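Local coordinates for protein glutathione S-transferase (Burkholderia xenovorans, PDB 2DSA) that reductively dechlorinates metabolites of polychlorinated biphenyls and, like its relatives, probably acts as a glutathione transferase, at residues R61-G66 with V70-D75; Q81-N86 with Y92-W97; D149-A154 with G183-R188. All blocks are in the same frame, centred on the assembly; numbering follows the deposited sequence.

Contact 1 of 3, residues R61-G66 with V70-D75; sequences RTLTEG and VQYVAD. With GSH (glutathione), chain E.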
ATOM      1  N   ARG A  61       8.397 -20.537  -2.991  1.00 42.45           N
ATOM      2  CA  ARG A  61       7.443 -19.562  -2.454  1.00 40.55           C
ATOM      3  C   ARG A  61       7.446 -18.260  -3.248  1.00 38.66           C
ATOM      4  O   ARG A  61       8.465 -17.877  -3.845  1.00 37.61           O
ATOM      5  CB  ARG A  61       7.726 -19.278  -0.987  1.00 41.15           C
ATOM      6  CG  ARG A  61       6.962 -20.194  -0.076  1.00 43.08           C
ATOM      7  CD  ARG A  61       7.898 -20.906   0.834  1.00 46.93           C
ATOM      8  NE  ARG A  61       7.920 -20.390   2.191  1.00 48.28           N
ATOM      9  CZ  ARG A  61       8.987 -19.853   2.778  1.00 49.40           C
ATOM     10  NH1 ARG A  61      10.128 -19.720   2.114  1.00 49.39           N
ATOM     11  NH2 ARG A  61       8.900 -19.444   4.041  1.00 48.31           N
ATOM     12  N   THR A  62       6.294 -17.594  -3.272  1.00 36.52           N
ATOM     13  CA  THR A  62       6.188 -16.309  -3.969  1.00 34.58           C
ATOM     14  C   THR A  62       5.745 -15.172  -3.057  1.00 33.79           C
ATOM     15  O   THR A  62       5.071 -15.384  -2.052  1.00 32.24           O
ATOM     16  CB  THR A  62       5.312 -16.361  -5.247  1.00 34.43           C
ATOM     17  OG1 THR A  62       3.974 -16.759  -4.920  1.00 33.16           O
ATOM     18  CG2 THR A  62       5.927 -17.316  -6.267  1.00 34.15           C
ATOM     19  N   LEU A  63       6.143 -13.969  -3.446  1.00 32.71           N
ATOM     20  CA  LEU A  63       5.712 -12.769  -2.787  1.00 33.09           C
ATOM     21  C   LEU A  63       5.297 -11.790  -3.870  1.00 31.29           C
ATOM     22  O   LEU A  63       6.004 -11.615  -4.847  1.00 31.05           O
ATOM     23  CB  LEU A  63       6.882 -12.229  -1.967  1.00 33.50           C
ATOM     24  CG  LEU A  63       6.768 -11.427  -0.687  1.00 35.86           C
ATOM     25  CD1 LEU A  63       5.616 -11.918   0.198  1.00 38.39           C
ATOM     26  CD2 LEU A  63       8.152 -11.534   0.033  1.00 34.78           C
ATOM     27  N   THR A  64       4.113 -11.215  -3.726  1.00 30.40           N
ATOM     28  CA  THR A  64       3.687 -10.088  -4.557  1.00 29.67           C
ATOM     29  C   THR A  64       3.600  -8.776  -3.732  1.00 29.37           C
ATOM     30  O   THR A  64       3.802  -8.776  -2.511  1.00 28.83           O
ATOM     31  CB  THR A  64       2.345 -10.378  -5.274  1.00 29.63           C
ATOM     32  OG1 THR A  64       1.398 -10.886  -4.336  1.00 29.60           O
ATOM     33  CG2 THR A  64       2.524 -11.418  -6.389  1.00 29.49           C
ATOM     34  N   GLU A  65       3.294  -7.683  -4.434  1.00 29.29           N
ATOM     35  CA  GLU A  65       3.207  -6.305  -3.909  1.00 28.94           C
ATOM     36  C   GLU A  65       4.574  -5.706  -3.649  1.00 28.97           C
ATOM     37  O   GLU A  65       5.300  -6.159  -2.756  1.00 28.89           O
ATOM     38  CB  GLU A  65       2.299  -6.189  -2.672  1.00 27.84           C
ATOM     39  CG  GLU A  65       0.943  -6.867  -2.822  1.00 27.73           C
ATOM     40  CD  GLU A  65       0.024  -6.175  -3.838  1.00 28.04           C
ATOM     41  OE1 GLU A  65      -0.695  -6.897  -4.559  1.00 27.13           O
ATOM     42  OE2 GLU A  65       0.040  -4.921  -3.916  1.00 27.64           O
ATOM     43  N   GLY A  66       4.913  -4.678  -4.432  1.00 28.37           N
ATOM     44  CA  GLY A  66       6.179  -3.990  -4.280  1.00 28.62           C
ATOM     45  C   GLY A  66       6.648  -3.743  -2.858  1.00 28.87           C
ATOM     46  O   GLY A  66       7.783  -4.113  -2.514  1.00 28.61           O
ATOM     47  N   VAL A  70      10.144  -5.436  -1.441  1.00 28.53           N
ATOM     48  CA  VAL A  70      11.329  -4.635  -1.167  1.00 28.88           C
ATOM     49  C   VAL A  70      11.761  -4.719   0.306  1.00 28.98           C
ATOM     50  O   VAL A  70      12.936  -4.568   0.614  1.00 29.38           O
ATOM     51  CB  VAL A  70      11.251  -3.159  -1.746  1.00 29.35           C
ATOM     52  CG1 VAL A  70      11.031  -3.207  -3.258  1.00 28.86           C
ATOM     53  CG2 VAL A  70      10.158  -2.279  -1.061  1.00 26.74           C
ATOM     54  N   GLN A  71      10.810  -4.997   1.197  1.00 29.26           N
ATOM     55  CA  GLN A  71      11.118  -5.231   2.610  1.00 29.00           C
ATOM     56  C   GLN A  71      11.784  -6.606   2.828  1.00 29.25           C
ATOM     57  O   GLN A  71      12.740  -6.713   3.586  1.00 28.48           O
ATOM     58  CB  GLN A  71       9.860  -5.087   3.481  1.00 28.85           C
ATOM     59  CG  GLN A  71       9.385  -3.629   3.624  1.00 28.06           C
ATOM     60  CD  GLN A  71       8.209  -3.498   4.552  1.00 27.67           C
ATOM     61  OE1 GLN A  71       8.378  -3.393   5.776  1.00 27.41           O
ATOM     62  NE2 GLN A  71       6.997  -3.536   3.989  1.00 27.13           N
ATOM     63  N   TYR A  72      11.260  -7.640   2.175  1.00 29.80           N
ATOM     64  CA  TYR A  72      11.900  -8.938   2.190  1.00 30.71           C
ATOM     65  C   TYR A  72      13.350  -8.794   1.717  1.00 30.60           C
ATOM     66  O   TYR A  72      14.273  -9.225   2.411  1.00 31.10           O
ATOM     67  CB  TYR A  72      11.120  -9.987   1.368  1.00 31.36           C
ATOM     68  CG  TYR A  72      11.882 -11.306   1.263  1.00 32.97           C
ATOM     69  CD1 TYR A  72      12.764 -11.533   0.205  1.00 32.64           C
ATOM     70  CD2 TYR A  72      11.763 -12.294   2.246  1.00 32.37           C
ATOM     71  CE1 TYR A  72      13.504 -12.700   0.112  1.00 33.76           C
ATOM     72  CE2 TYR A  72      12.494 -13.495   2.142  1.00 33.88           C
ATOM     73  CZ  TYR A  72      13.359 -13.672   1.081  1.00 33.13           C
ATOM     74  OH  TYR A  72      14.096 -14.812   0.965  1.00 35.93           O
ATOM     75  N   VAL A  73      13.542  -8.141   0.575  1.00 29.97           N
ATOM     76  CA  VAL A  73      14.863  -7.936  -0.003  1.00 30.02           C
ATOM     77  C   VAL A  73      15.841  -7.226   0.958  1.00 30.26           C
ATOM     78  O   VAL A  73      16.958  -7.714   1.218  1.00 29.64           O
ATOM     79  CB  VAL A  73      14.769  -7.199  -1.361  1.00 30.11           C
ATOM     80  CG1 VAL A  73      16.156  -6.753  -1.841  1.00 29.46           C
ATOM     81  CG2 VAL A  73      14.076  -8.078  -2.424  1.00 29.11           C
ATOM     82  N   ALA A  74      15.403  -6.094   1.505  1.00 29.90           N
ATOM     83  CA  ALA A  74      16.194  -5.349   2.476  1.00 30.39           C
ATOM     84  C   ALA A  74      16.574  -6.165   3.724  1.00 30.69           C
ATOM     85  O   ALA A  74      17.673  -6.021   4.256  1.00 30.91           O
ATOM     86  CB  ALA A  74      15.453  -4.067   2.890  1.00 29.70           C
ATOM     87  N   ASP A  75      15.645  -6.979   4.209  1.00 31.51           N
ATOM     88  CA  ASP A  75      15.869  -7.782   5.418  1.00 32.53           C
ATOM     89  C   ASP A  75      16.906  -8.895   5.212  1.00 33.44           C
ATOM     90  O   ASP A  75      17.424  -9.432   6.189  1.00 33.27           O
ATOM     91  CB  ASP A  75      14.554  -8.381   5.928  1.00 32.16           C
ATOM     92  CG  ASP A  75      13.652  -7.344   6.608  1.00 32.73           C
ATOM     93  OD1 ASP A  75      12.472  -7.669   6.855  1.00 33.53           O
ATOM     94  OD2 ASP A  75      14.121  -6.228   6.916  1.00 30.06           O
TER
HETATM   95  N1  GSH E1224      -0.683  -3.509  -6.192  1.00 29.78           N
HETATM   96  CA1 GSH E1224       0.401  -3.861  -7.119  1.00 32.53           C
HETATM   97  C1  GSH E1224       1.745  -3.639  -6.482  1.00 34.19           C
HETATM   98  O11 GSH E1224       1.929  -2.654  -5.727  1.00 34.07           O
HETATM   99  O12 GSH E1224       2.704  -4.421  -6.717  1.00 35.23           O
HETATM  100  CB1 GSH E1224       0.375  -3.051  -8.410  1.00 32.05           C
HETATM  101  CG1 GSH E1224       1.400  -3.602  -9.414  1.00 32.91           C
HETATM  102  CD1 GSH E1224       1.162  -2.997 -10.770  1.00 33.10           C
HETATM  103  OE1 GSH E1224       0.147  -2.053 -10.877  1.00 33.87           O
HETATM  104  N2  GSH E1224       1.933  -3.386 -11.790  1.00 34.22           N
HETATM  105  CA2 GSH E1224       1.787  -2.924 -13.162  1.00 36.65           C
HETATM  106  C2  GSH E1224       1.366  -4.027 -14.079  1.00 37.88           C
HETATM  107  O2  GSH E1224       2.003  -5.264 -14.038  1.00 36.65           O
HETATM  108  CB2 GSH E1224       3.092  -2.340 -13.705  1.00 35.30           C
HETATM  109  SG2 GSH E1224       3.572  -0.885 -12.755  1.00 37.38           S
HETATM  110  N3  GSH E1224       0.381  -3.776 -14.919  1.00 40.61           N
HETATM  111  CA3 GSH E1224      -0.962  -4.282 -14.674  1.00 48.29           C
HETATM  112  C3  GSH E1224      -1.276  -5.255 -15.760  1.00 51.05           C
HETATM  113  O31 GSH E1224      -0.344  -5.570 -16.536  1.00 53.87           O
HETATM  114  O32 GSH E1224      -2.421  -5.743 -15.892  1.00 53.05           O
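Leu63 on the edge strand 62-64 and Tyr72 on helix 66-76 pack together where the last strand of the thioredoxin-like domain hands over to its final helix, the part of the glutathione S-transferase fold that holds the γ-glutamyl end of glutathione. The tight part is apolar, with Leu63 and Val70 buried. With CG swung anti to the backbone N (chi1 -150°), Leu63 reaches the root of the tyrosine rather than its ring centre, its CD2 lying 3.6 Å from Tyr72 CB; the two side chains cross obliquely. At the start of the helix, Val70 N donates to Gly66 O at 2.9 Å, and Val70 carries the packing on to Pro14 and Leu98.

The solvent side lies at exposed Arg61, which extends to a salt bridge with Asp59 and a cation-pi contact with Phe89 of the second subunit. Thr62 and Thr64 do not meet the helix but pack on Cys54 of strand 54-56. Tyr72, partly exposed, meets Tyr92 of the second subunit edge-to-face.

Glu65, at the N-cap position, points its bent chain (chi2 -68°) away from the helix to the ligand. Its OE1 is hydrogen-bonded to Tyr51 OH and its OE2 to Asn99 ND2 of the second subunit. Glutathione is gripped at both charged groups of this end: its amino N1 donates to Glu65 OE2 at 2.8 Å, while Gly66 N donates to its carboxylate O12 at 3.2 Å.

Contact 2 of 3, residues Q81-N86 with Y92-W97; sequences QLAPAN and YHLQQW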
ATOM      1  N   GLN A  81      21.544  -1.656   5.365  1.00 42.55           N
ATOM      2  CA  GLN A  81      20.599  -0.669   5.919  1.00 41.83           C
ATOM      3  C   GLN A  81      19.636  -0.110   4.869  1.00 40.50           C
ATOM      4  O   GLN A  81      19.344   1.090   4.846  1.00 39.98           O
ATOM      5  CB  GLN A  81      21.350   0.474   6.612  1.00 42.24           C
ATOM      6  CG  GLN A  81      22.453   0.003   7.543  1.00 44.79           C
ATOM      7  CD  GLN A  81      23.227   1.150   8.126  1.00 48.54           C
ATOM      8  OE1 GLN A  81      24.284   1.530   7.609  1.00 50.23           O
ATOM      9  NE2 GLN A  81      22.703   1.725   9.206  1.00 49.40           N
ATOM     10  N   LEU A  82      19.158  -0.990   4.000  1.00 39.07           N
ATOM     11  CA  LEU A  82      18.145  -0.628   3.024  1.00 38.18           C
ATOM     12  C   LEU A  82      16.750  -0.430   3.631  1.00 37.47           C
ATOM     13  O   LEU A  82      15.848   0.082   2.965  1.00 37.41           O
ATOM     14  CB  LEU A  82      18.113  -1.645   1.884  1.00 38.18           C
ATOM     15  CG  LEU A  82      19.391  -1.655   1.041  1.00 38.50           C
ATOM     16  CD1 LEU A  82      19.370  -2.817   0.063  1.00 37.85           C
ATOM     17  CD2 LEU A  82      19.630  -0.301   0.343  1.00 39.97           C
ATOM     18  N   ALA A  83      16.574  -0.864   4.877  1.00 36.31           N
ATOM     19  CA  ALA A  83      15.364  -0.586   5.661  1.00 35.43           C
ATOM     20  C   ALA A  83      15.787  -0.490   7.114  1.00 35.10           C
ATOM     21  O   ALA A  83      16.719  -1.180   7.512  1.00 35.22           O
ATOM     22  CB  ALA A  83      14.346  -1.692   5.497  1.00 34.90           C
ATOM     23  N   PRO A  84      15.102   0.349   7.920  1.00 34.77           N
ATOM     24  CA  PRO A  84      15.324   0.255   9.371  1.00 34.24           C
ATOM     25  C   PRO A  84      14.919  -1.118   9.899  1.00 34.17           C
ATOM     26  O   PRO A  84      14.077  -1.814   9.287  1.00 34.18           O
ATOM     27  CB  PRO A  84      14.381   1.327   9.948  1.00 34.14           C
ATOM     28  CG  PRO A  84      14.115   2.268   8.804  1.00 34.02           C
ATOM     29  CD  PRO A  84      14.136   1.412   7.573  1.00 34.42           C
ATOM     30  N   ALA A  85      15.513  -1.492  11.031  1.00 33.79           N
ATOM     31  CA  ALA A  85      15.255  -2.772  11.686  1.00 33.23           C
ATOM     32  C   ALA A  85      13.798  -2.954  12.080  1.00 33.22           C
ATOM     33  O   ALA A  85      13.152  -2.048  12.643  1.00 33.26           O
ATOM     34  CB  ALA A  85      16.160  -2.945  12.906  1.00 33.21           C
ATOM     35  N   ASN A  86      13.277  -4.130  11.769  1.00 32.36           N
ATOM     36  CA  ASN A  86      11.937  -4.496  12.170  1.00 32.74           C
ATOM     37  C   ASN A  86      11.692  -4.236  13.646  1.00 32.55           C
ATOM     38  O   ASN A  86      12.557  -4.511  14.491  1.00 31.36           O
ATOM     39  CB  ASN A  86      11.712  -5.973  11.883  1.00 33.12           C
ATOM     40  CG  ASN A  86      11.491  -6.235  10.431  1.00 34.58           C
ATOM     41  OD1 ASN A  86      10.563  -5.683   9.841  1.00 35.36           O
ATOM     42  ND2 ASN A  86      12.346  -7.075   9.827  1.00 34.46           N
ATOM     43  N   TYR A  92       8.270   1.260  10.823  1.00 30.55           N
ATOM     44  CA  TYR A  92       6.845   1.627  10.572  1.00 30.68           C
ATOM     45  C   TYR A  92       6.729   2.862   9.692  1.00 30.38           C
ATOM     46  O   TYR A  92       5.888   2.938   8.797  1.00 29.51           O
ATOM     47  CB  TYR A  92       6.039   1.780  11.870  1.00 30.08           C
ATOM     48  CG  TYR A  92       6.135   0.549  12.744  1.00 28.82           C
ATOM     49  CD1 TYR A  92       6.962   0.538  13.866  1.00 28.67           C
ATOM     50  CD2 TYR A  92       5.447  -0.619  12.419  1.00 27.41           C
ATOM     51  CE1 TYR A  92       7.088  -0.597  14.652  1.00 28.73           C
ATOM     52  CE2 TYR A  92       5.560  -1.759  13.206  1.00 27.45           C
ATOM     53  CZ  TYR A  92       6.388  -1.738  14.318  1.00 29.17           C
ATOM     54  OH  TYR A  92       6.514  -2.855  15.103  1.00 28.31           O
ATOM     55  N   HIS A  93       7.615   3.811   9.943  1.00 31.28           N
ATOM     56  CA  HIS A  93       7.750   4.996   9.124  1.00 31.89           C
ATOM     57  C   HIS A  93       8.117   4.664   7.647  1.00 31.12           C
ATOM     58  O   HIS A  93       7.604   5.293   6.720  1.00 29.94           O
ATOM     59  CB  HIS A  93       8.760   5.943   9.786  1.00 32.66           C
ATOM     60  CG  HIS A  93       8.721   7.346   9.264  1.00 36.75           C
ATOM     61  ND1 HIS A  93       9.764   8.235   9.445  1.00 41.60           N
ATOM     62  CD2 HIS A  93       7.774   8.015   8.563  1.00 40.20           C
ATOM     63  CE1 HIS A  93       9.460   9.388   8.877  1.00 42.81           C
ATOM     64  NE2 HIS A  93       8.259   9.280   8.332  1.00 42.67           N
ATOM     65  N   LEU A  94       8.984   3.672   7.431  1.00 30.24           N
ATOM     66  CA  LEU A  94       9.223   3.155   6.075  1.00 29.70           C
ATOM     67  C   LEU A  94       7.935   2.574   5.424  1.00 29.45           C
ATOM     68  O   LEU A  94       7.666   2.810   4.234  1.00 29.10           O
ATOM     69  CB  LEU A  94      10.332   2.086   6.086  1.00 30.07           C
ATOM     70  CG  LEU A  94      10.595   1.363   4.757  1.00 30.31           C
ATOM     71  CD1 LEU A  94      11.521   2.183   3.922  1.00 32.58           C
ATOM     72  CD2 LEU A  94      11.208  -0.020   4.970  1.00 30.49           C
ATOM     73  N   GLN A  95       7.168   1.811   6.198  1.00 28.68           N
ATOM     74  CA  GLN A  95       5.935   1.187   5.711  1.00 29.51           C
ATOM     75  C   GLN A  95       4.861   2.221   5.376  1.00 29.36           C
ATOM     76  O   GLN A  95       4.057   2.022   4.448  1.00 29.94           O
ATOM     77  CB  GLN A  95       5.403   0.184   6.747  1.00 28.98           C
ATOM     78  CG  GLN A  95       6.375  -0.962   6.941  1.00 29.09           C
ATOM     79  CD  GLN A  95       6.120  -1.795   8.163  1.00 28.64           C
ATOM     80  OE1 GLN A  95       5.412  -1.393   9.101  1.00 25.76           O
ATOM     81  NE2 GLN A  95       6.726  -2.968   8.179  1.00 27.64           N
ATOM     82  N   GLN A  96       4.840   3.293   6.170  1.00 28.83           N
ATOM     83  CA  GLN A  96       4.031   4.472   5.883  1.00 28.78           C
ATOM     84  C   GLN A  96       4.402   5.023   4.519  1.00 28.12           C
ATOM     85  O   GLN A  96       3.546   5.146   3.661  1.00 28.39           O
ATOM     86  CB  GLN A  96       4.256   5.543   6.965  1.00 28.63           C
ATOM     87  CG  GLN A  96       3.615   6.896   6.633  1.00 28.61           C
ATOM     88  CD  GLN A  96       4.070   7.997   7.584  1.00 28.67           C
ATOM     89  OE1 GLN A  96       4.623   9.011   7.153  1.00 30.23           O
ATOM     90  NE2 GLN A  96       3.897   7.772   8.881  1.00 26.75           N
ATOM     91  N   TRP A  97       5.686   5.336   4.317  1.00 28.45           N
ATOM     92  CA  TRP A  97       6.139   5.861   3.036  1.00 28.56           C
ATOM     93  C   TRP A  97       5.904   4.912   1.875  1.00 28.79           C
ATOM     94  O   TRP A  97       5.447   5.356   0.807  1.00 29.57           O
ATOM     95  CB  TRP A  97       7.577   6.374   3.087  1.00 29.47           C
ATOM     96  CG  TRP A  97       7.621   7.787   3.581  1.00 30.44           C
ATOM     97  CD1 TRP A  97       8.143   8.226   4.770  1.00 31.56           C
ATOM     98  CD2 TRP A  97       7.066   8.944   2.930  1.00 30.49           C
ATOM     99  NE1 TRP A  97       7.966   9.586   4.881  1.00 32.50           N
ATOM    100  CE2 TRP A  97       7.305  10.051   3.773  1.00 32.24           C
ATOM    101  CE3 TRP A  97       6.413   9.155   1.702  1.00 31.50           C
ATOM    102  CZ2 TRP A  97       6.905  11.360   3.437  1.00 30.96           C
ATOM    103  CZ3 TRP A  97       6.022  10.459   1.360  1.00 31.68           C
ATOM    104  CH2 TRP A  97       6.268  11.541   2.231  1.00 31.29           C
TER
HETATM  105  O   HOH W   1       7.799  -4.954  10.083  1.00 39.51           O
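Ala83 and Pro84, in the chain that links the thioredoxin-like domain to the helical domain of this glutathione S-transferase, rest on a single leucine, Leu94 of helix 89-109. These apolar contacts come first. Leu94 points toward the linker, and its CG stands anti to the backbone N (chi1 174°), which brings one branch against the loop: CD2 lies 3.6 Å from Ala83 CB. Pro84 comes in obliquely beside the same side chain; its CD lies nearest the stem of the leucine, 4.1 Å from Leu94 CB, and only slightly farther from CD2. Leu147 touches both Pro84 and Leu94, adding a further apolar neighbour to the cluster.

Polar contact between the two segments is indirect. One water accepts from Gln95 NE2 at 3.0 Å and donates to Asn86 OD1 at 2.9 Å, bridging Asn86 to Gln95, the helix residue after Leu94. Each amide has a second task: Gln95 NE2 also donates to Gln71 OE1, and Asn86 ND2 is bonded to Asp75 OD1, both acceptors on helix 66-76. The linker backbone is held as well, since Pro84 O is hydrogen-bonded to Arg91 NH1.

A third group of interactions belongs to the dimer. Tyr92 OH is hydrogen-bonded to Asp75 OD1 of the second subunit, and Gln95 packs on Gln95 of that subunit.

No direct hydrogen bond joins 81-86 to 92-97. The chemistry therefore implies a division of labour: apolar packing, close for Ala83 and looser for Pro84, sets the linker on the helix, whereas the water and the two amides give the dimer-facing end of the contact its polar link, with both amide nitrogens tied at the same time to the preceding helix.

Contact 3 of 3, residues D149-A154 with G183-R188; sequences DQLSVA and GRVGGR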
ATOM      1  N   ASP A 149      18.835  10.923   6.368  1.00 42.64           N
ATOM      2  CA  ASP A 149      20.153  10.844   5.723  1.00 43.54           C
ATOM      3  C   ASP A 149      20.442   9.482   5.100  1.00 42.99           C
ATOM      4  O   ASP A 149      21.376   9.343   4.306  1.00 43.12           O
ATOM      5  CB  ASP A 149      21.263  11.219   6.712  1.00 44.52           C
ATOM      6  CG  ASP A 149      21.152  12.662   7.186  1.00 47.68           C
ATOM      7  OD1 ASP A 149      21.258  13.581   6.329  1.00 50.91           O
ATOM      8  OD2 ASP A 149      20.933  12.872   8.406  1.00 49.66           O
ATOM      9  N   GLN A 150      19.642   8.481   5.459  1.00 42.29           N
ATOM     10  CA  GLN A 150      19.860   7.131   4.963  1.00 41.62           C
ATOM     11  C   GLN A 150      18.910   6.772   3.824  1.00 40.25           C
ATOM     12  O   GLN A 150      17.689   6.836   3.980  1.00 40.04           O
ATOM     13  CB  GLN A 150      19.732   6.098   6.097  1.00 42.45           C
ATOM     14  CG  GLN A 150      20.133   4.666   5.688  1.00 44.52           C
ATOM     15  CD  GLN A 150      21.644   4.449   5.690  1.00 48.20           C
ATOM     16  OE1 GLN A 150      22.322   4.783   6.666  1.00 49.48           O
ATOM     17  NE2 GLN A 150      22.175   3.872   4.602  1.00 48.96           N
ATOM     18  N   LEU A 151      19.485   6.370   2.695  1.00 38.45           N
ATOM     19  CA  LEU A 151      18.699   5.789   1.611  1.00 37.44           C
ATOM     20  C   LEU A 151      18.014   4.487   2.053  1.00 36.06           C
ATOM     21  O   LEU A 151      18.636   3.610   2.661  1.00 35.47           O
ATOM     22  CB  LEU A 151      19.553   5.551   0.359  1.00 37.36           C
ATOM     23  CG  LEU A 151      18.783   4.924  -0.814  1.00 38.90           C
ATOM     24  CD1 LEU A 151      18.931   5.746  -2.086  1.00 40.85           C
ATOM     25  CD2 LEU A 151      19.174   3.469  -1.040  1.00 39.59           C
ATOM     26  N   SER A 152      16.732   4.376   1.729  1.00 34.27           N
ATOM     27  CA  SER A 152      15.987   3.155   1.980  1.00 32.66           C
ATOM     28  C   SER A 152      15.259   2.650   0.713  1.00 31.66           C
ATOM     29  O   SER A 152      15.264   3.312  -0.333  1.00 30.68           O
ATOM     30  CB  SER A 152      15.008   3.385   3.125  1.00 32.79           C
ATOM     31  OG  SER A 152      13.902   4.151   2.683  1.00 34.17           O
ATOM     32  N   VAL A 153      14.639   1.476   0.810  1.00 30.10           N
ATOM     33  CA  VAL A 153      13.805   0.962  -0.280  1.00 29.34           C
ATOM     34  C   VAL A 153      12.596   1.898  -0.642  1.00 29.13           C
ATOM     35  O   VAL A 153      12.040   1.794  -1.725  1.00 28.86           O
ATOM     36  CB  VAL A 153      13.346  -0.518  -0.033  1.00 28.88           C
ATOM     37  CG1 VAL A 153      14.524  -1.488  -0.122  1.00 28.57           C
ATOM     38  CG2 VAL A 153      12.645  -0.678   1.310  1.00 27.33           C
ATOM     39  N   ALA A 154      12.201   2.794   0.263  1.00 29.38           N
ATOM     40  CA  ALA A 154      11.144   3.790  -0.035  1.00 30.28           C
ATOM     41  C   ALA A 154      11.597   4.801  -1.084  1.00 30.42           C
ATOM     42  O   ALA A 154      10.834   5.185  -1.948  1.00 31.17           O
ATOM     43  CB  ALA A 154      10.705   4.515   1.234  1.00 30.33           C
ATOM     44  N   GLY A 183      18.456  12.923  -9.216  1.00 41.97           N
ATOM     45  CA  GLY A 183      19.882  12.924  -9.515  1.00 42.54           C
ATOM     46  C   GLY A 183      20.720  12.273  -8.430  1.00 42.96           C
ATOM     47  O   GLY A 183      21.757  11.678  -8.708  1.00 43.50           O
ATOM     48  N   ARG A 184      20.255  12.400  -7.193  1.00 43.25           N
ATOM     49  CA  ARG A 184      20.884  11.808  -6.024  1.00 43.26           C
ATOM     50  C   ARG A 184      20.808  10.277  -6.068  1.00 43.11           C
ATOM     51  O   ARG A 184      21.795   9.594  -5.796  1.00 44.04           O
ATOM     52  CB  ARG A 184      20.182  12.339  -4.771  1.00 43.54           C
ATOM     53  CG  ARG A 184      20.973  12.226  -3.495  1.00 44.62           C
ATOM     54  CD  ARG A 184      20.652  13.369  -2.537  1.00 48.18           C
ATOM     55  NE  ARG A 184      19.215  13.563  -2.402  1.00 50.32           N
ATOM     56  CZ  ARG A 184      18.574  14.716  -2.581  1.00 49.29           C
ATOM     57  NH1 ARG A 184      19.222  15.841  -2.886  1.00 47.94           N
ATOM     58  NH2 ARG A 184      17.265  14.735  -2.429  1.00 49.51           N
ATOM     59  N   VAL A 185      19.634   9.752  -6.418  1.00 42.47           N
ATOM     60  CA  VAL A 185      19.388   8.315  -6.470  1.00 41.27           C
ATOM     61  C   VAL A 185      19.821   7.697  -7.800  1.00 41.26           C
ATOM     62  O   VAL A 185      20.447   6.634  -7.817  1.00 40.74           O
ATOM     63  CB  VAL A 185      17.898   7.984  -6.182  1.00 40.53           C
ATOM     64  CG1 VAL A 185      17.642   6.486  -6.293  1.00 40.79           C
ATOM     65  CG2 VAL A 185      17.502   8.467  -4.805  1.00 39.81           C
ATOM     66  N   GLY A 186      19.476   8.367  -8.903  1.00 41.29           N
ATOM     67  CA  GLY A 186      19.757   7.889 -10.252  1.00 41.41           C
ATOM     68  C   GLY A 186      21.229   7.731 -10.547  1.00 42.26           C
ATOM     69  O   GLY A 186      21.602   7.017 -11.485  1.00 42.09           O
ATOM     70  N   GLY A 187      22.057   8.394  -9.738  1.00 42.69           N
ATOM     71  CA  GLY A 187      23.508   8.381  -9.884  1.00 43.67           C
ATOM     72  C   GLY A 187      24.216   7.220  -9.196  1.00 44.27           C
ATOM     73  O   GLY A 187      25.436   7.074  -9.325  1.00 44.66           O
ATOM     74  N   ARG A 188      23.453   6.400  -8.463  1.00 44.24           N
ATOM     75  CA  ARG A 188      23.960   5.183  -7.824  1.00 43.62           C
ATOM     76  C   ARG A 188      24.234   4.074  -8.841  1.00 44.08           C
ATOM     77  O   ARG A 188      23.481   3.908  -9.809  1.00 43.43           O
ATOM     78  CB  ARG A 188      22.955   4.687  -6.784  1.00 43.38           C
ATOM     79  CG  ARG A 188      22.706   5.671  -5.673  1.00 42.34           C
ATOM     80  CD  ARG A 188      21.647   5.187  -4.740  1.00 40.42           C
ATOM     81  NE  ARG A 188      22.127   4.090  -3.910  1.00 41.05           N
ATOM     82  CZ  ARG A 188      22.819   4.249  -2.788  1.00 41.49           C
ATOM     83  NH1 ARG A 188      23.124   5.459  -2.352  1.00 42.02           N
ATOM     84  NH2 ARG A 188      23.210   3.193  -2.098  1.00 41.95           N
TER
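Leu151 lies against Val185 and the long side chain of Arg188, joining the loop before helix 153-163 to the turn that ends helix 176-186 in the helical domain. Read along 149-154, the segment begins at the surface: Asp149 packs on Pro144 and Gln150 on Gln81.

Next comes Leu151, which carries the whole contact. Its CG is anti to the backbone N (chi1 179°), directing both methyls across to the other segment. CD1 takes the aliphatic part, 3.8 Å from Arg188 CD and 4.1 Å from Val185 CG2. CD2 sits over one face of the Arg188 guanidinium, 4.0 Å above its plane and displaced toward the rim. The two side chains run past each other in opposite directions, so the leucine lies alongside the arginine instead of meeting its end. The bend at chi3 (72°) turns the end of Arg188 so that its guanidinium lies beside Leu151 while NE forms a salt bridge with Glu20, whose pull should help hold the group in place. Arg188 N is itself bonded to Val185 O at 3.1 Å, keeping the two partners of Leu151 in one turn.

Ser152 follows at the N-cap position of helix 153-163. Asp155 OD1 accepts from Ser152 N, which is half of the N-capping box known at this helix in glutathione S-transferases; the serine OG accepts one residue earlier, from Ala154 N at 3.3 Å, with an N-H...O angle of 143°.

Val153 and Ala154 then enter the helix and leave the contact behind. Val153 packs on Val70 and Ala74 of helix 66-76, and Ala154 on Leu98 of helix 89-109; through Arg188 and Glu20 the contact also reaches helix 12-21, and Arg188 stands at the N-cap position of helix 189-197.

In the fold
From the N terminus, contact 1 comes first and closes the short turn from strand 62-64 into helix 66-76. Contact 2 follows, folding the linker back on helix 89-109, and contact 3 closes a much longer loop of 28 residues within the helical domain. The three are in series; none nests within or crosses another. They are nevertheless joined in space. Ala74 of contact 1 packs on Leu82 and Ala83 of contact 2, Leu82 O is probably hydrogen-bonded to Val153 N of contact 3, and Leu94 CD1 packs on Ala154. Together they tie the thioredoxin-like domain, the linker and the helical domain, with contacts 1 and 2 also touching the second subunit.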